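(5-formylfuran-3-yl)methyl phosphate transaminase (Methanococcus jannaschii, PDB 2Z61) catalyses the pyridoxal-phosphate-dependent transfer of an amino group from alanine to 4-(hydroxymethyl)-2-furancarboxaldehyde phosphate, a step in building the furan moiety of methanofuran. Local coordinates at residues 286-291 with 355-360; 296-301 with 346-351; 318-323 with 362-367. All coordinates share one frame; numbering follows the deposited sequence.

Interaction 1 (286-291 with 355-360); sequences RRLVLK and ENIKEG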
loop_
_atom_site.group_PDB
_atom_site.type_symbol
_atom_site.label_atom_id
_atom_site.label_comp_id
_atom_site.label_asym_id
_atom_site.label_seq_id
_atom_site.Cartn_x
_atom_site.Cartn_y
_atom_site.Cartn_z
ATOM N N ARG A 286 23.126 22.112 3.813
ATOM C CA ARG A 286 22.205 23.185 3.458
ATOM C C ARG A 286 22.920 24.537 3.361
ATOM O O ARG A 286 22.640 25.342 2.461
ATOM C CB ARG A 286 21.080 23.249 4.494
ATOM C CG ARG A 286 20.208 24.476 4.393
ATOM C CD ARG A 286 19.269 24.562 5.580
ATOM N NE ARG A 286 19.899 25.270 6.689
ATOM C CZ ARG A 286 19.599 26.511 7.049
ATOM N NH1 ARG A 286 18.676 27.195 6.384
ATOM N NH2 ARG A 286 20.213 27.056 8.089
ATOM N N ARG A 287 23.842 24.782 4.285
ATOM C CA ARG A 287 24.582 26.036 4.299
ATOM C C ARG A 287 25.522 26.132 3.100
ATOM O O ARG A 287 25.696 27.205 2.526
ATOM C CB ARG A 287 25.371 26.167 5.607
ATOM C CG ARG A 287 24.492 26.378 6.838
ATOM C CD ARG A 287 25.311 26.398 8.124
ATOM N NE ARG A 287 24.466 26.414 9.318
ATOM C CZ ARG A 287 23.636 27.402 9.643
ATOM N NH1 ARG A 287 23.534 28.474 8.866
ATOM N NH2 ARG A 287 22.899 27.316 10.744
ATOM N N LEU A 288 26.119 25.004 2.723
ATOM C CA LEU A 288 27.030 24.965 1.587
ATOM C C LEU A 288 26.241 25.321 0.331
ATOM O O LEU A 288 26.707 26.092 -0.509
ATOM C CB LEU A 288 27.630 23.564 1.427
ATOM C CG LEU A 288 28.846 23.381 0.510
ATOM C CD1 LEU A 288 28.882 21.943 0.020
ATOM C CD2 LEU A 288 28.774 24.318 -0.681
ATOM N N VAL A 289 25.041 24.759 0.209
ATOM C CA VAL A 289 24.195 25.020 -0.951
ATOM C C VAL A 289 23.728 26.470 -1.005
ATOM O O VAL A 289 23.634 27.059 -2.085
ATOM C CB VAL A 289 22.944 24.100 -0.959
ATOM C CG1 VAL A 289 21.953 24.580 -2.006
ATOM C CG2 VAL A 289 23.351 22.658 -1.249
ATOM N N LEU A 290 23.432 27.040 0.159
ATOM C CA LEU A 290 22.963 28.419 0.224
ATOM C C LEU A 290 24.064 29.415 -0.097
ATOM O O LEU A 290 23.801 30.466 -0.681
ATOM C CB LEU A 290 22.382 28.724 1.603
ATOM C CG LEU A 290 21.047 28.043 1.904
ATOM C CD1 LEU A 290 20.626 28.335 3.334
ATOM C CD2 LEU A 290 20.002 28.533 0.919
ATOM N N LYS A 291 25.295 29.087 0.285
ATOM C CA LYS A 291 26.416 29.972 0.009
ATOM C C LYS A 291 26.566 30.154 -1.497
ATOM O O LYS A 291 26.683 31.282 -1.979
ATOM C CB LYS A 291 27.713 29.409 0.609
ATOM C CG LYS A 291 28.934 30.318 0.433
ATOM C CD LYS A 291 29.431 30.330 -1.013
ATOM C CE LYS A 291 30.416 31.465 -1.288
ATOM N NZ LYS A 291 29.733 32.771 -1.519
ATOM N N GLU A 355 30.831 16.071 -0.122
ATOM C CA GLU A 355 31.794 16.181 -1.214
ATOM C C GLU A 355 31.126 16.208 -2.588
ATOM O O GLU A 355 31.420 17.079 -3.407
ATOM C CB GLU A 355 32.799 15.031 -1.141
ATOM C CG GLU A 355 32.153 13.662 -1.130
ATOM C CD GLU A 355 33.163 12.544 -0.968
ATOM O OE1 GLU A 355 34.061 12.420 -1.831
ATOM O OE2 GLU A 355 33.055 11.790 0.026
ATOM N N ASN A 356 30.228 15.259 -2.845
ATOM C CA ASN A 356 29.525 15.217 -4.124
ATOM C C ASN A 356 28.794 16.534 -4.379
ATOM O O ASN A 356 28.776 17.032 -5.505
ATOM C CB ASN A 356 28.523 14.059 -4.152
ATOM C CG ASN A 356 29.199 12.701 -4.264
ATOM O OD1 ASN A 356 28.548 11.657 -4.168
ATOM N ND2 ASN A 356 30.508 12.707 -4.480
ATOM N N ILE A 357 28.192 17.098 -3.337
ATOM C CA ILE A 357 27.469 18.354 -3.479
ATOM C C ILE A 357 28.416 19.501 -3.845
ATOM O O ILE A 357 28.077 20.362 -4.660
ATOM C CB ILE A 357 26.705 18.705 -2.176
ATOM C CG1 ILE A 357 25.650 17.629 -1.891
ATOM C CG2 ILE A 357 26.029 20.068 -2.312
ATOM C CD1 ILE A 357 24.876 17.845 -0.606
ATOM N N LYS A 358 29.600 19.512 -3.238
ATOM C CA LYS A 358 30.586 20.553 -3.517
ATOM C C LYS A 358 30.969 20.557 -4.993
ATOM O O LYS A 358 30.852 21.580 -5.673
ATOM C CB LYS A 358 31.841 20.348 -2.674
ATOM C CG LYS A 358 32.980 21.285 -3.061
ATOM C CD LYS A 358 34.282 20.924 -2.360
ATOM C CE LYS A 358 34.196 21.222 -0.876
ATOM N NZ LYS A 358 34.107 22.689 -0.636
ATOM N N GLU A 359 31.427 19.412 -5.487
ATOM C CA GLU A 359 31.816 19.309 -6.884
ATOM C C GLU A 359 30.630 19.643 -7.773
ATOM O O GLU A 359 30.778 20.274 -8.819
ATOM C CB GLU A 359 32.322 17.902 -7.194
ATOM C CG GLU A 359 32.733 17.717 -8.641
ATOM C CD GLU A 359 33.709 16.576 -8.824
ATOM O OE1 GLU A 359 33.410 15.455 -8.362
ATOM O OE2 GLU A 359 34.777 16.802 -9.432
ATOM N N GLY A 360 29.446 19.224 -7.340
ATOM C CA GLY A 360 28.246 19.501 -8.102
ATOM C C GLY A 360 28.022 20.994 -8.227
ATOM O O GLY A 360 27.734 21.496 -9.311
#
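L288 and V289 face I357 and K358 across two helical segments that run almost exactly parallel, their axes 10.4 Å apart and their N-to-C directions only 4° off each other. The backbones come nearest at L288 and K358, whose CA atoms lie 7.6 Å apart. I357 is the hub: its CG2 methyl sits 3.9 Å from CG2 of V289 and 4.1 Å from CD1 of L288. The L288 side chain slides past that of I357 in the opposite direction, while V289 crosses it at about a right angle. L288 has CG anti to the backbone N (chi1 -166°), which sends its branched end across the gap. There CD1 stops over the backbone of the facing helix, 4.1 Å from K358 N and 4.3 Å from K358 CB. The aliphatic root of K358 thus flanks the leucine on the more exposed border, and the three apolar residues are buried. The side chains that meet do so through carbon atoms, and the polar neighbours look elsewhere; R286, for instance, pairs with D283 and E198 and reaches the carbonyl of P303. In the aminotransferase fold this joins the C-terminal part of the long helix 269-295 to the last helix, 354-368. L288 also meets Y354 and L361 of that helix, and I357 packs on Y350, just past strand 346-349.

Interaction 2 (296-301 with 346-351); sequences FGWEVN and IRISYA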
loop_
_atom_site.group_PDB
_atom_site.type_symbol
_atom_site.label_atom_id
_atom_site.label_comp_id
_atom_site.label_asym_id
_atom_site.label_seq_id
_atom_site.Cartn_x
_atom_site.Cartn_y
_atom_site.Cartn_z
ATOM N N PHE A 296 25.661 32.575 -6.851
ATOM C CA PHE A 296 25.130 32.437 -8.202
ATOM C C PHE A 296 24.150 33.558 -8.534
ATOM O O PHE A 296 23.671 33.660 -9.662
ATOM C CB PHE A 296 24.408 31.089 -8.347
ATOM C CG PHE A 296 25.320 29.890 -8.310
ATOM C CD1 PHE A 296 24.857 28.673 -7.828
ATOM C CD2 PHE A 296 26.630 29.968 -8.783
ATOM C CE1 PHE A 296 25.679 27.549 -7.816
ATOM C CE2 PHE A 296 27.462 28.845 -8.776
ATOM C CZ PHE A 296 26.984 27.635 -8.292
ATOM N N GLY A 297 23.846 34.391 -7.547
ATOM C CA GLY A 297 22.909 35.475 -7.779
ATOM C C GLY A 297 21.473 34.987 -7.872
ATOM O O GLY A 297 20.603 35.701 -8.379
ATOM N N TRP A 298 21.219 33.770 -7.391
ATOM C CA TRP A 298 19.871 33.204 -7.414
ATOM C C TRP A 298 19.068 33.656 -6.198
ATOM O O TRP A 298 19.637 34.047 -5.179
ATOM C CB TRP A 298 19.918 31.672 -7.440
ATOM C CG TRP A 298 20.479 31.088 -8.698
ATOM C CD1 TRP A 298 20.602 31.709 -9.908
ATOM C CD2 TRP A 298 20.928 29.741 -8.888
ATOM N NE1 TRP A 298 21.097 30.829 -10.843
ATOM C CE2 TRP A 298 21.307 29.616 -10.244
ATOM C CE3 TRP A 298 21.045 28.628 -8.045
ATOM C CZ2 TRP A 298 21.794 28.419 -10.779
ATOM C CZ3 TRP A 298 21.531 27.435 -8.575
ATOM C CH2 TRP A 298 21.900 27.342 -9.932
ATOM N N GLU A 299 17.744 33.591 -6.304
ATOM C CA GLU A 299 16.877 34.001 -5.208
ATOM C C GLU A 299 16.168 32.847 -4.511
ATOM O O GLU A 299 15.642 31.939 -5.157
ATOM C CB GLU A 299 15.822 34.992 -5.700
ATOM C CG GLU A 299 16.315 36.416 -5.855
ATOM C CD GLU A 299 15.212 37.357 -6.287
ATOM O OE1 GLU A 299 14.147 37.364 -5.630
ATOM O OE2 GLU A 299 15.406 38.088 -7.280
ATOM N N VAL A 300 16.197 32.855 -3.186
ATOM C CA VAL A 300 15.484 31.857 -2.406
ATOM C C VAL A 300 14.905 32.688 -1.296
ATOM O O VAL A 300 15.200 33.876 -1.197
ATOM C CB VAL A 300 16.401 30.774 -1.777
ATOM C CG1 VAL A 300 17.038 29.916 -2.869
ATOM C CG2 VAL A 300 17.445 31.426 -0.877
ATOM N N ASN A 301 14.083 32.087 -0.458
ATOM C CA ASN A 301 13.467 32.821 0.640
ATOM C C ASN A 301 13.311 31.962 1.854
ATOM O O ASN A 301 12.233 31.357 1.993
ATOM C CB ASN A 301 12.005 32.730 0.625
ATOM C CG ASN A 301 11.388 33.164 -0.655
ATOM O OD1 ASN A 301 11.501 34.330 -1.040
ATOM N ND2 ASN A 301 10.737 32.244 -1.347
ATOM N N ILE A 346 14.117 25.615 -10.016
ATOM C CA ILE A 346 14.659 24.261 -10.045
ATOM C C ILE A 346 14.832 23.817 -8.593
ATOM O O ILE A 346 15.084 24.640 -7.707
ATOM C CB ILE A 346 16.043 24.183 -10.738
ATOM C CG1 ILE A 346 17.101 24.880 -9.881
ATOM C CG2 ILE A 346 15.967 24.797 -12.127
ATOM C CD1 ILE A 346 18.525 24.581 -10.310
ATOM N N ARG A 347 14.686 22.524 -8.344
ATOM C CA ARG A 347 14.851 22.021 -6.988
ATOM C C ARG A 347 16.197 21.342 -6.843
ATOM O O ARG A 347 16.579 20.501 -7.661
ATOM C CB ARG A 347 13.749 21.023 -6.622
ATOM C CG ARG A 347 13.818 20.558 -5.163
ATOM C CD ARG A 347 12.899 19.369 -4.889
ATOM N NE ARG A 347 13.493 18.110 -5.328
ATOM C CZ ARG A 347 12.906 16.921 -5.201
ATOM N NH1 ARG A 347 11.706 16.820 -4.644
ATOM N NH2 ARG A 347 13.525 15.824 -5.626
ATOM N N ILE A 348 16.923 21.738 -5.805
ATOM C CA ILE A 348 18.215 21.153 -5.510
ATOM C C ILE A 348 18.066 20.368 -4.218
ATOM O O ILE A 348 17.609 20.900 -3.204
ATOM C CB ILE A 348 19.311 22.228 -5.320
ATOM C CG1 ILE A 348 19.696 22.819 -6.680
ATOM C CG2 ILE A 348 20.531 21.620 -4.635
ATOM C CD1 ILE A 348 20.858 23.804 -6.621
ATOM N N SER A 349 18.429 19.094 -4.266
ATOM C CA SER A 349 18.350 18.242 -3.090
ATOM C C SER A 349 19.752 17.980 -2.568
ATOM O O SER A 349 20.613 17.521 -3.312
ATOM C CB SER A 349 17.692 16.910 -3.440
ATOM O OG SER A 349 17.910 15.965 -2.406
ATOM N N TYR A 350 19.991 18.275 -1.297
ATOM C CA TYR A 350 21.310 18.031 -0.737
ATOM C C TYR A 350 21.347 16.733 0.053
ATOM O O TYR A 350 22.071 16.602 1.045
ATOM C CB TYR A 350 21.783 19.220 0.111
ATOM C CG TYR A 350 20.773 19.802 1.078
ATOM C CD1 TYR A 350 20.632 19.293 2.367
ATOM C CD2 TYR A 350 20.002 20.909 0.721
ATOM C CE1 TYR A 350 19.759 19.881 3.281
ATOM C CE2 TYR A 350 19.122 21.500 1.625
ATOM C CZ TYR A 350 19.008 20.983 2.901
ATOM O OH TYR A 350 18.145 21.573 3.798
ATOM N N ALA A 351 20.552 15.774 -0.412
ATOM C CA ALA A 351 20.477 14.455 0.187
ATOM C C ALA A 351 21.555 13.617 -0.489
ATOM O O ALA A 351 21.317 12.485 -0.914
ATOM C CB ALA A 351 19.103 13.843 -0.056
#
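W298 lays the six-membered end of its indole against the CD1 methyls of two isoleucines, I346 and I348, which point from one side of strand 346-349. This is the middle strand of the small antiparallel sheet in the C-terminal part of the aminotransferase fold, flanked by 308-309 and 333-334. The CD1 methyl of I348 lies near the indole plane, at the ring edge, 4.2 Å from W298 CZ3, with the two side chains crossing at about a right angle. CD1 of I346 approaches obliquely, 4.4 Å from W298 CH2. The alternation of the strand leaves R347 and S349 on its other side, where R347 bonds to N165 and S349 OG to the carbonyl of I36. W298 follows directly on the turn out of helix 269-295, where G297, with phi at 74°, closes the helix in a Schellman motif. From there W298 places CG beside its own backbone N (chi1 -67°), directing the indole toward the strand, with V293 of the helix and I313 also against it. One face of the indole is covered from within its own segment: F296 CB stands over the centre of the ring, 3.7 Å above its plane.

Interaction 3 (318-323 with 362-367); sequences REFAYK and ERIKEF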
loop_
_atom_site.group_PDB
_atom_site.type_symbol
_atom_site.label_atom_id
_atom_site.label_comp_id
_atom_site.label_asym_id
_atom_site.label_seq_id
_atom_site.Cartn_x
_atom_site.Cartn_y
_atom_site.Cartn_z
ATOM N N ARG A 318 13.438 24.058 -16.858
ATOM C CA ARG A 318 13.425 22.874 -17.723
ATOM C C ARG A 318 14.662 22.797 -18.636
ATOM O O ARG A 318 15.405 21.804 -18.658
ATOM C CB ARG A 318 12.162 22.891 -18.591
ATOM C CG ARG A 318 12.016 21.731 -19.580
ATOM C CD ARG A 318 11.265 20.565 -18.960
ATOM N NE ARG A 318 10.689 19.664 -19.961
ATOM C CZ ARG A 318 9.931 18.605 -19.668
ATOM N NH1 ARG A 318 9.657 18.308 -18.401
ATOM N NH2 ARG A 318 9.440 17.845 -20.639
ATOM N N GLU A 319 14.866 23.859 -19.403
ATOM C CA GLU A 319 15.976 23.937 -20.338
ATOM C C GLU A 319 17.304 23.959 -19.598
ATOM O O GLU A 319 18.250 23.272 -19.984
ATOM C CB GLU A 319 15.835 25.177 -21.220
ATOM C CG GLU A 319 14.634 25.115 -22.149
ATOM C CD GLU A 319 14.463 26.378 -22.968
ATOM O OE1 GLU A 319 15.435 26.780 -23.643
ATOM O OE2 GLU A 319 13.358 26.963 -22.942
ATOM N N PHE A 320 17.364 24.749 -18.532
ATOM C CA PHE A 320 18.573 24.854 -17.730
ATOM C C PHE A 320 19.024 23.461 -17.303
ATOM O O PHE A 320 20.189 23.098 -17.457
ATOM C CB PHE A 320 18.309 25.702 -16.486
ATOM C CG PHE A 320 19.497 25.824 -15.572
ATOM C CD1 PHE A 320 20.531 26.708 -15.864
ATOM C CD2 PHE A 320 19.590 25.041 -14.424
ATOM C CE1 PHE A 320 21.646 26.812 -15.025
ATOM C CE2 PHE A 320 20.696 25.134 -13.578
ATOM C CZ PHE A 320 21.729 26.023 -13.879
ATOM N N ALA A 321 18.086 22.687 -16.769
ATOM C CA ALA A 321 18.370 21.336 -16.298
ATOM C C ALA A 321 18.981 20.455 -17.383
ATOM O O ALA A 321 20.027 19.843 -17.173
ATOM C CB ALA A 321 17.093 20.695 -15.761
ATOM N N TYR A 322 18.331 20.386 -18.541
ATOM C CA TYR A 322 18.837 19.565 -19.633
ATOM C C TYR A 322 20.272 19.898 -20.012
ATOM O O TYR A 322 21.126 19.012 -20.062
ATOM C CB TYR A 322 17.940 19.693 -20.866
ATOM C CG TYR A 322 17.091 18.470 -21.103
ATOM C CD1 TYR A 322 16.056 18.136 -20.229
ATOM C CD2 TYR A 322 17.354 17.615 -22.171
ATOM C CE1 TYR A 322 15.304 16.976 -20.413
ATOM C CE2 TYR A 322 16.611 16.450 -22.364
ATOM C CZ TYR A 322 15.587 16.136 -21.480
ATOM O OH TYR A 322 14.856 14.981 -21.655
ATOM N N LYS A 323 20.539 21.172 -20.275
ATOM C CA LYS A 323 21.880 21.592 -20.657
ATOM C C LYS A 323 22.923 21.252 -19.600
ATOM O O LYS A 323 23.974 20.691 -19.915
ATOM C CB LYS A 323 21.910 23.097 -20.935
ATOM C CG LYS A 323 20.994 23.527 -22.068
ATOM C CD LYS A 323 21.127 25.013 -22.358
ATOM C CE LYS A 323 20.200 25.436 -23.489
ATOM N NZ LYS A 323 20.337 26.885 -23.817
ATOM N N GLU A 362 30.315 23.363 -7.738
ATOM C CA GLU A 362 31.449 23.935 -8.453
ATOM C C GLU A 362 31.237 23.843 -9.961
ATOM O O GLU A 362 31.491 24.803 -10.685
ATOM C CB GLU A 362 32.742 23.217 -8.059
ATOM C CG GLU A 362 33.342 23.694 -6.745
ATOM C CD GLU A 362 33.910 25.104 -6.831
ATOM O OE1 GLU A 362 33.148 26.048 -7.129
ATOM O OE2 GLU A 362 35.125 25.269 -6.599
ATOM N N ARG A 363 30.771 22.690 -10.431
ATOM C CA ARG A 363 30.522 22.504 -11.857
ATOM C C ARG A 363 29.515 23.537 -12.349
ATOM O O ARG A 363 29.701 24.142 -13.404
ATOM C CB ARG A 363 29.981 21.101 -12.133
ATOM C CG ARG A 363 30.971 19.980 -11.873
ATOM C CD ARG A 363 30.390 18.642 -12.305
ATOM N NE ARG A 363 31.272 17.524 -11.987
ATOM C CZ ARG A 363 30.994 16.251 -12.256
ATOM N NH1 ARG A 363 29.856 15.928 -12.854
ATOM N NH2 ARG A 363 31.856 15.301 -11.924
ATOM N N ILE A 364 28.447 23.736 -11.580
ATOM C CA ILE A 364 27.418 24.702 -11.946
ATOM C C ILE A 364 28.021 26.102 -12.035
ATOM O O ILE A 364 27.629 26.900 -12.884
ATOM C CB ILE A 364 26.259 24.700 -10.920
ATOM C CG1 ILE A 364 25.608 23.313 -10.877
ATOM C CG2 ILE A 364 25.226 25.758 -11.296
ATOM C CD1 ILE A 364 24.536 23.165 -9.823
ATOM N N LYS A 365 28.973 26.399 -11.155
ATOM C CA LYS A 365 29.625 27.701 -11.173
ATOM C C LYS A 365 30.432 27.830 -12.460
ATOM O O LYS A 365 30.543 28.917 -13.028
ATOM C CB LYS A 365 30.557 27.858 -9.968
ATOM C CG LYS A 365 31.259 29.210 -9.907
ATOM C CD LYS A 365 32.152 29.326 -8.680
ATOM C CE LYS A 365 32.809 30.700 -8.599
ATOM N NZ LYS A 365 33.692 30.831 -7.403
ATOM N N GLU A 366 30.992 26.712 -12.916
ATOM C CA GLU A 366 31.786 26.697 -14.140
ATOM C C GLU A 366 30.868 26.745 -15.359
ATOM O O GLU A 366 31.304 27.035 -16.471
ATOM C CB GLU A 366 32.646 25.432 -14.196
ATOM C CG GLU A 366 33.598 25.274 -13.024
ATOM C CD GLU A 366 34.565 24.120 -13.209
ATOM O OE1 GLU A 366 34.100 22.987 -13.457
ATOM O OE2 GLU A 366 35.790 24.344 -13.102
ATOM N N PHE A 367 29.592 26.459 -15.134
ATOM C CA PHE A 367 28.596 26.462 -16.197
ATOM C C PHE A 367 28.019 27.859 -16.401
ATOM O O PHE A 367 27.636 28.229 -17.511
ATOM C CB PHE A 367 27.467 25.492 -15.846
ATOM C CG PHE A 367 26.330 25.496 -16.827
ATOM C CD1 PHE A 367 26.492 24.968 -18.102
ATOM C CD2 PHE A 367 25.095 26.030 -16.474
ATOM C CE1 PHE A 367 25.437 24.971 -19.016
ATOM C CE2 PHE A 367 24.035 26.039 -17.378
ATOM C CZ PHE A 367 24.206 25.509 -18.651
#
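F320 and F367 meet ring against ring, with F320 CE1 only 3.4 Å from F367 CE2. CE1 of F320 arrives at the edge of the F367 ring, near its plane, and also lies 3.8 Å from F367 CD2. Relative to the F320 ring, F367 CE2 lies obliquely; the planes stand at 71° and the centroids are 5.6 Å apart. The two side chains slide past each other in opposite directions. F320 has CG anti to the backbone N (chi1 178°), and this carries its ring closer to the other helix than the direction of its CB bond would suggest. Beside them, I364 sets its CG2 methyl at the rim of F320, near the ring plane and 4.4 Å from CZ. On the outer border K323 gives only its root, with CB 4.0 Å from F367 CZ, before its extended chain leads the amine away. Behind these side chains, segment 318-323 of helix 317-328 crosses segment 362-367 of the final helix at 109°, with the axes 12.5 Å apart, and side chains, the two rings foremost, meet in between. Both helices belong to the C-terminal part of the aminotransferase fold. Were F320 cut back to alanine, F367 CE2 and I364 CG2 would probably lose the ring they rest on, leaving a gap and the F367 ring freer to turn. Further out, I313 also packs on F320, and F367 reaches along the partner helix to E327 and K328. R363 NH1 ties the helices further by bonding to the carbonyl of K328, while D316 OD1 accepts a hydrogen bond from E319 N.

Running from the N terminus, the chain reaches 286-291 near the end of helix 269-295, leaves that helix through 296-301, and passes along helix 317-328 before returning in strand 346-349. There interaction 2 closes first, nested inside the longer loop that interaction 1 closes at 355-360. Interaction 3 starts within both loops, at 318-323, and closes after them, at 362-367, so it crosses both. Interactions 1 and 3 use successive parts of helix 354-368. Y350 packs against R286, V289 and I357, bridging interactions 1 and 2; W298 touches F320 and I364, joining 2 to 3. Together they bind three helices and the small sheet.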